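Local coordinates for putative oxidoreductase (Bacteroides fragilis NCTC 9343, PDB 3FHL), which probably acts as a dinucleotide-dependent oxidoreductase of the Gfo/Idh/MocA family, combining an NAD-binding Rossmann fold with a C-terminal alpha/beta domain, at residues 120-125 against 308-313; 124-129 against 328-333; 314-317 against 321-324. All coordinates share one frame; numbering follows the deposited sequence. Where two conformers were deposited one is given.

In the fold
Interactions 1 and 2 start from overlapping pieces of chain, 120-125 and 124-129, that share Asn124 and Arg125, and lead to two successive helices, 309-320 and 328-347. Interaction 1 is fully buried and aromatic, as suits the side of a Rossmann sheet. Interaction 2, partly buried, is bridged by one charged pair. The two adjoin directly: Trp127 packs on the backbone of Gly309 and Phe310. Interaction 3 lies at the surface, about 17 Å between its centre and that of the chain, where helix 309-320 ends; its chemistry is hydrogen bonding to backbone carbonyls, one bond coming from the imidazole of His317. Asn313 connects it to interaction 1 by a probable hydrogen bond to Pro323 O.

Interaction 1. Residues 120-125 against 308-313; sequences SVYQNR and GGFYQN
Phe310 reaches from helix 309-320 to the last strand of the parallel sheet, where its ring is met by Tyr122 and Ser120. At the base of the side chain, Phe310 CB only brushes the phenol, 4.1 Å from Tyr122 CE1. Phe310 CG lies 3.7 Å from the same Tyr122 CE1, Phe310 CD1 and CD2 lie under the same tyrosine edge, and farther along Phe310 CE2 comes to 3.6 Å from Tyr122 CD1. Phe310 CE1 faces both Tyr122 CD1 and Ser120 OG. The tip, Phe310 CZ, ends against the strand, 3.3 Å from Ser120 OG, an approach oblique to the benzene ring. Placing CG opposite the backbone N across the CA-CB bond (chi1 174°) carries the ring off the helix and onto the strand.

The tyrosine answers with its edge. Tyr122 CD1 stands over the centre of the Phe310 face, 3.4 Å above the plane, in a T-shaped pair whose centroids are 4.7 Å apart and whose planes meet at 89°. Ring hydrogens of Tyr122 thus point into the pi cloud of Phe310. A large apolar ring suits position 310, which also touches Val93 of the neighbouring strand, while small Ser120 accommodates the ring tip, its hydroxyl hydrogen-bonded with Thr326 OG1. Here a helix from the C-terminal part of the chain packs, nearly antiparallel, on edge strand 119-122 of the NAD-binding Rossmann sheet.

Interaction 2. Residues 124-129 against 328-333; sequences NRRWDA and AQDILN
The flat guanidinium of Arg126 turns its edge to Asp330, whose OD2 lies within a few degrees of the guanidinium plane, while Arg126 CB rests over one face of the neighbouring Trp127, toward the rim of the indole, and Asn124 O lies in plane at the indole edge. The guanidinium and carboxylate planes are 40° apart. This is a salt bridge resting on one hydrogen bond, between the loop that leaves the last strand of the Rossmann fold and the first turn or so of helix 328-347. Arg126 NH1 donates to Asp330 OD2 over 2.7 Å, nearly straight at 173°, but arrives 36° out of the carboxylate plane.

The backbones stay far apart, with Arg126 CA and Asp330 CA 12.0 Å from each other, a gap that suits the long arginine, its chain extended from CG to NE. The short aspartate holds its carboxylate near the helix and offers OD2 to the incoming group. The other nitrogens are engaged too: NE pairs with Asp185 OD2 and NH2 donates to Glu325 O. Partners at all three nitrogens would hold the group against rotation, and the two carboxylates would favour its positive charge. Asp330 CB also lies in the guanidinium plane, 3.4 Å from Arg126 NH1.

Interaction 3. Residues 314-317 against 321-324; sequences IYEH and GQPL
His317 ND1 and the backbone N of Gln322 make the two firm hydrogen bonds that fold the chain back on the end of helix 309-320. His317 ND1 donates to Gln322 O over 2.8 Å; the acceptor lies in the imidazole plane, and the N-H comes in almost head-on to the carbonyl, with a C=O...N angle of 168°. In the reverse sense, Gln322 N donates to Glu316 O, 3.0 Å away and close to straight at 164°. A third link, Gly321 N to His317 O at 3.3 Å, is weak. Gln322 O also receives a CA-H contact from His317 CA at 3.2 Å, so one residue grips this carbonyl through both its ring and its backbone.

Gly321 is the first residue to leave the helix and does so with positive phi, a conformation glycine adopts easily. Packing of His317, Gln322 and Leu324 surrounds these bonds. With CG anti to the backbone N (chi1 176°), the histidine ring swings to where Leu324 CB sits over the centre of one face, 3.7 Å from the centroid of the His317 ring, in a CH-pi contact. The aliphatic base of Gln322 lies against Glu316, Gln322 CG to Glu316 CB 3.9 Å, while its amide turns away and gives NE2 to Leu320 O. Leucine suits the buried end of the turn, beside Met118; glutamine suits the exposed one.

A carbonyl can only accept, so the bond is consistent with a proton on ND1, which it would probably favour; the side chain of His317 thereby ties the outgoing loop back onto the last turns of its own helix.

Interaction 1. Residues 120-125 against 308-313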
# COMPACT_ATOMS: atom_id res chain seq x y z
N SER C 120 -2.28 -12.24 31.22
CA SER C 120 -2.83 -11.61 30.02
C SER C 120 -2.06 -10.34 29.67
O SER C 120 -1.58 -9.63 30.56
CB SER C 120 -4.31 -11.27 30.25
OG SER C 120 -4.88 -10.52 29.18
N VAL C 121 -1.93 -10.05 28.37
CA VAL C 121 -1.45 -8.75 27.92
C VAL C 121 -2.58 -8.00 27.23
O VAL C 121 -3.25 -8.54 26.36
CB VAL C 121 -0.16 -8.84 27.06
CG1 VAL C 121 0.19 -7.47 26.46
CG2 VAL C 121 1.01 -9.30 27.92
N TYR C 122 -2.81 -6.76 27.67
CA TYR C 122 -3.89 -5.91 27.15
C TYR C 122 -3.64 -5.49 25.70
O TYR C 122 -2.76 -4.67 25.42
CB TYR C 122 -4.04 -4.67 28.03
CG TYR C 122 -5.26 -3.83 27.71
CD1 TYR C 122 -6.55 -4.36 27.86
CD2 TYR C 122 -5.13 -2.51 27.30
CE1 TYR C 122 -7.67 -3.60 27.59
CE2 TYR C 122 -6.25 -1.74 27.03
CZ TYR C 122 -7.51 -2.29 27.18
OH TYR C 122 -8.62 -1.53 26.91
N GLN C 123 -4.43 -6.05 24.79
CA GLN C 123 -4.39 -5.66 23.37
C GLN C 123 -5.81 -5.36 22.93
O GLN C 123 -6.52 -6.23 22.42
CB GLN C 123 -3.75 -6.77 22.52
CG GLN C 123 -2.34 -7.19 22.98
CD GLN C 123 -1.53 -7.87 21.91
OE1 GLN C 123 -1.12 -7.24 20.93
NE2 GLN C 123 -1.26 -9.16 22.08
N ASN C 124 -6.23 -4.11 23.13
CA ASN C 124 -7.64 -3.76 22.98
C ASN C 124 -8.18 -3.58 21.57
O ASN C 124 -9.40 -3.60 21.37
CB ASN C 124 -7.98 -2.52 23.80
CG ASN C 124 -7.15 -1.30 23.41
OD1 ASN C 124 -6.22 -1.37 22.63
ND2 ASN C 124 -7.50 -0.18 24.00
N ARG C 125 -7.28 -3.42 20.59
CA ARG C 125 -7.73 -3.15 19.23
C ARG C 125 -8.29 -4.38 18.53
O ARG C 125 -8.82 -4.29 17.42
CB ARG C 125 -6.66 -2.42 18.41
CG ARG C 125 -6.49 -0.96 18.88
CD ARG C 125 -5.77 -0.12 17.85
NE ARG C 125 -5.53 1.25 18.31
CZ ARG C 125 -6.40 2.25 18.20
NH1 ARG C 125 -7.60 2.06 17.65
NH2 ARG C 125 -6.06 3.45 18.65
N GLY C 308 -14.93 -3.28 26.36
CA GLY C 308 -15.39 -4.06 27.52
C GLY C 308 -15.23 -5.55 27.33
O GLY C 308 -15.14 -6.30 28.31
N GLY C 309 -15.14 -5.97 26.06
CA GLY C 309 -14.99 -7.38 25.69
C GLY C 309 -13.72 -8.02 26.22
O GLY C 309 -13.66 -9.25 26.38
N PHE C 310 -12.70 -7.19 26.47
CA PHE C 310 -11.45 -7.68 27.04
C PHE C 310 -11.70 -8.28 28.43
O PHE C 310 -11.23 -9.39 28.73
CB PHE C 310 -10.41 -6.56 27.13
CG PHE C 310 -9.15 -6.98 27.84
CD1 PHE C 310 -8.19 -7.73 27.17
CD2 PHE C 310 -8.94 -6.65 29.18
CE1 PHE C 310 -7.02 -8.13 27.82
CE2 PHE C 310 -7.77 -7.05 29.83
CZ PHE C 310 -6.82 -7.79 29.15
N TYR C 311 -12.42 -7.53 29.25
CA TYR C 311 -12.78 -7.92 30.62
C TYR C 311 -13.84 -9.00 30.65
O TYR C 311 -13.74 -9.93 31.44
CB TYR C 311 -13.15 -6.68 31.44
CG TYR C 311 -11.90 -5.91 31.81
CD1 TYR C 311 -11.01 -6.43 32.74
CD2 TYR C 311 -11.58 -4.69 31.19
CE1 TYR C 311 -9.84 -5.77 33.08
CE2 TYR C 311 -10.40 -4.02 31.51
CZ TYR C 311 -9.54 -4.57 32.46
OH TYR C 311 -8.37 -3.95 32.81
N GLN C 312 -14.81 -8.93 29.74
CA GLN C 312 -15.80 -9.99 29.64
C GLN C 312 -15.12 -11.32 29.33
O GLN C 312 -15.46 -12.35 29.92
CB GLN C 312 -16.88 -9.66 28.60
CG GLN C 312 -18.02 -10.70 28.50
CD GLN C 312 -18.89 -10.81 29.77
OE1 GLN C 312 -18.83 -9.95 30.66
NE2 GLN C 312 -19.70 -11.86 29.85
N ASN C 313 -14.12 -11.29 28.45
CA ASN C 313 -13.35 -12.50 28.17
C ASN C 313 -12.58 -13.03 29.37
O ASN C 313 -12.51 -14.24 29.58
CB ASN C 313 -12.40 -12.29 26.98
CG ASN C 313 -11.52 -13.51 26.74
OD1 ASN C 313 -10.31 -13.45 26.88
ND2 ASN C 313 -12.15 -14.64 26.41

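Interaction 2. Residues 124-129 against 328-333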
# COMPACT_ATOMS: atom_id res chain seq x y z
N ASN C 124 -6.23 -4.11 23.13
CA ASN C 124 -7.64 -3.76 22.98
C ASN C 124 -8.18 -3.58 21.57
O ASN C 124 -9.40 -3.60 21.37
CB ASN C 124 -7.98 -2.52 23.80
CG ASN C 124 -7.15 -1.30 23.41
OD1 ASN C 124 -6.22 -1.37 22.63
ND2 ASN C 124 -7.50 -0.18 24.00
N ARG C 125 -7.28 -3.42 20.59
CA ARG C 125 -7.73 -3.15 19.23
C ARG C 125 -8.29 -4.38 18.53
O ARG C 125 -8.82 -4.29 17.42
CB ARG C 125 -6.66 -2.42 18.41
CG ARG C 125 -6.49 -0.96 18.88
CD ARG C 125 -5.77 -0.12 17.85
NE ARG C 125 -5.53 1.25 18.31
CZ ARG C 125 -6.40 2.25 18.20
NH1 ARG C 125 -7.60 2.06 17.65
NH2 ARG C 125 -6.06 3.45 18.65
N ARG C 126 -8.24 -5.52 19.22
CA ARG C 126 -9.01 -6.69 18.82
C ARG C 126 -10.52 -6.43 18.96
O ARG C 126 -11.33 -7.13 18.37
CB ARG C 126 -8.62 -7.89 19.66
CG ARG C 126 -7.17 -8.28 19.52
CD ARG C 126 -6.94 -9.66 20.05
NE ARG C 126 -5.54 -10.00 20.23
CZ ARG C 126 -5.13 -11.14 20.77
NH1 ARG C 126 -3.84 -11.41 20.90
NH2 ARG C 126 -6.03 -12.03 21.17
N TRP C 127 -10.87 -5.41 19.74
CA TRP C 127 -12.28 -5.04 19.91
C TRP C 127 -12.62 -3.67 19.32
O TRP C 127 -13.61 -3.05 19.69
CB TRP C 127 -12.68 -5.11 21.39
CG TRP C 127 -12.68 -6.52 21.94
CD1 TRP C 127 -13.70 -7.44 21.88
CD2 TRP C 127 -11.60 -7.17 22.61
NE1 TRP C 127 -13.31 -8.63 22.48
CE2 TRP C 127 -12.03 -8.49 22.93
CE3 TRP C 127 -10.30 -6.78 22.96
CZ2 TRP C 127 -11.21 -9.40 23.60
CZ3 TRP C 127 -9.49 -7.70 23.63
CH2 TRP C 127 -9.95 -8.99 23.94
N ASP C 128 -11.78 -3.18 18.39
CA ASP C 128 -12.15 -2.01 17.59
C ASP C 128 -13.34 -2.41 16.72
O ASP C 128 -13.42 -3.55 16.29
CB ASP C 128 -10.99 -1.58 16.69
CG ASP C 128 -10.03 -0.61 17.39
OD1 ASP C 128 -10.24 -0.28 18.57
OD2 ASP C 128 -9.06 -0.16 16.74
N ALA C 129 -14.26 -1.46 16.48
CA ALA C 129 -15.42 -1.69 15.60
C ALA C 129 -15.03 -2.23 14.23
O ALA C 129 -15.64 -3.18 13.74
CB ALA C 129 -16.25 -0.39 15.45
N ALA C 328 -0.33 -13.73 27.19
CA ALA C 328 0.91 -12.96 27.10
C ALA C 328 1.83 -13.42 25.97
O ALA C 328 2.57 -12.60 25.41
CB ALA C 328 1.65 -13.01 28.43
N GLN C 329 1.75 -14.70 25.60
CA GLN C 329 2.55 -15.25 24.49
C GLN C 329 2.22 -14.52 23.17
O GLN C 329 3.10 -14.37 22.32
CB GLN C 329 2.33 -16.75 24.34
CG GLN C 329 3.18 -17.45 23.28
CD GLN C 329 4.66 -17.41 23.59
OE1 GLN C 329 5.08 -17.72 24.71
NE2 GLN C 329 5.47 -17.04 22.59
N ASP C 330 0.98 -14.06 23.03
CA ASP C 330 0.56 -13.29 21.85
C ASP C 330 1.44 -12.06 21.60
O ASP C 330 1.81 -11.81 20.46
CB ASP C 330 -0.91 -12.89 21.92
CG ASP C 330 -1.86 -14.05 21.68
OD1 ASP C 330 -1.41 -15.17 21.34
OD2 ASP C 330 -3.08 -13.85 21.82
N ILE C 331 1.79 -11.32 22.65
CA ILE C 331 2.64 -10.14 22.49
C ILE C 331 4.11 -10.51 22.21
O ILE C 331 4.81 -9.76 21.55
CB ILE C 331 2.49 -9.09 23.62
CG1 ILE C 331 2.89 -7.68 23.15
CG2 ILE C 331 3.32 -9.43 24.83
CD1 ILE C 331 2.05 -7.12 22.02
N LEU C 332 4.56 -11.67 22.70
CA LEU C 332 5.91 -12.11 22.38
C LEU C 332 5.99 -12.46 20.90
O LEU C 332 6.98 -12.16 20.24
CB LEU C 332 6.34 -13.30 23.23
CG LEU C 332 6.51 -13.12 24.73
CD1 LEU C 332 7.36 -14.28 25.22
CD2 LEU C 332 7.17 -11.80 25.12
N ASN C 333 4.93 -13.09 20.39
CA ASN C 333 4.79 -13.40 18.96
C ASN C 333 4.78 -12.14 18.10
O ASN C 333 5.43 -12.08 17.05
CB ASN C 333 3.51 -14.20 18.73
CG ASN C 333 3.59 -15.62 19.29
OD1 ASN C 333 4.65 -16.06 19.74
ND2 ASN C 333 2.47 -16.33 19.26

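Interaction 3. Residues 314-317 against 321-324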
# COMPACT_ATOMS: atom_id res chain seq x y z
N ILE C 314 -11.99 -12.12 30.15
CA ILE C 314 -11.26 -12.50 31.36
C ILE C 314 -12.20 -13.20 32.34
O ILE C 314 -11.84 -14.26 32.91
CB ILE C 314 -10.57 -11.29 32.00
CG1 ILE C 314 -9.36 -10.91 31.16
CG2 ILE C 314 -10.14 -11.57 33.47
CD1 ILE C 314 -8.60 -9.78 31.73
N TYR C 315 -13.39 -12.65 32.50
CA TYR C 315 -14.41 -13.25 33.36
C TYR C 315 -14.77 -14.66 32.89
O TYR C 315 -14.77 -15.59 33.69
CB TYR C 315 -15.65 -12.37 33.46
CG TYR C 315 -16.88 -13.14 33.93
CD1 TYR C 315 -17.03 -13.52 35.27
CD2 TYR C 315 -17.87 -13.51 33.02
CE1 TYR C 315 -18.15 -14.23 35.69
CE2 TYR C 315 -18.98 -14.24 33.43
CZ TYR C 315 -19.11 -14.59 34.76
OH TYR C 315 -20.22 -15.31 35.15
N GLU C 316 -15.07 -14.80 31.60
CA GLU C 316 -15.45 -16.10 31.02
C GLU C 316 -14.34 -17.13 31.13
O GLU C 316 -14.60 -18.31 31.29
CB GLU C 316 -15.93 -15.93 29.58
CG GLU C 316 -17.28 -15.23 29.52
CD GLU C 316 -17.90 -15.19 28.15
OE1 GLU C 316 -17.43 -15.92 27.25
OE2 GLU C 316 -18.87 -14.43 27.98
N HIS C 317 -13.10 -16.67 31.09
CA HIS C 317 -11.95 -17.53 31.29
C HIS C 317 -11.81 -18.01 32.73
O HIS C 317 -11.68 -19.21 32.98
CB HIS C 317 -10.68 -16.80 30.87
CG HIS C 317 -9.43 -17.57 31.13
ND1 HIS C 317 -9.16 -18.78 30.53
CD2 HIS C 317 -8.36 -17.30 31.92
CE1 HIS C 317 -7.98 -19.22 30.93
NE2 HIS C 317 -7.48 -18.34 31.77
N GLY C 321 -14.33 -21.16 32.59
CA GLY C 321 -13.35 -22.02 31.92
C GLY C 321 -13.17 -21.85 30.41
O GLY C 321 -12.66 -22.74 29.74
N GLN C 322 -13.61 -20.71 29.87
CA GLN C 322 -13.48 -20.43 28.43
C GLN C 322 -12.03 -20.09 28.08
O GLN C 322 -11.28 -19.67 28.96
CB GLN C 322 -14.44 -19.31 28.01
CG GLN C 322 -15.93 -19.62 28.28
CD GLN C 322 -16.34 -20.95 27.71
OE1 GLN C 322 -16.45 -21.12 26.50
NE2 GLN C 322 -16.58 -21.92 28.59
N PRO C 323 -11.63 -20.27 26.80
CA PRO C 323 -10.28 -19.85 26.37
C PRO C 323 -10.01 -18.37 26.59
O PRO C 323 -10.86 -17.54 26.31
CB PRO C 323 -10.29 -20.16 24.88
CG PRO C 323 -11.26 -21.27 24.74
CD PRO C 323 -12.37 -20.88 25.68
N LEU C 324 -8.83 -18.05 27.12
CA LEU C 324 -8.36 -16.68 27.20
C LEU C 324 -7.94 -16.25 25.80
O LEU C 324 -7.23 -16.98 25.11
CB LEU C 324 -7.19 -16.59 28.16
CG LEU C 324 -6.40 -15.28 28.26
CD1 LEU C 324 -7.27 -14.18 28.82
CD2 LEU C 324 -5.12 -15.46 29.07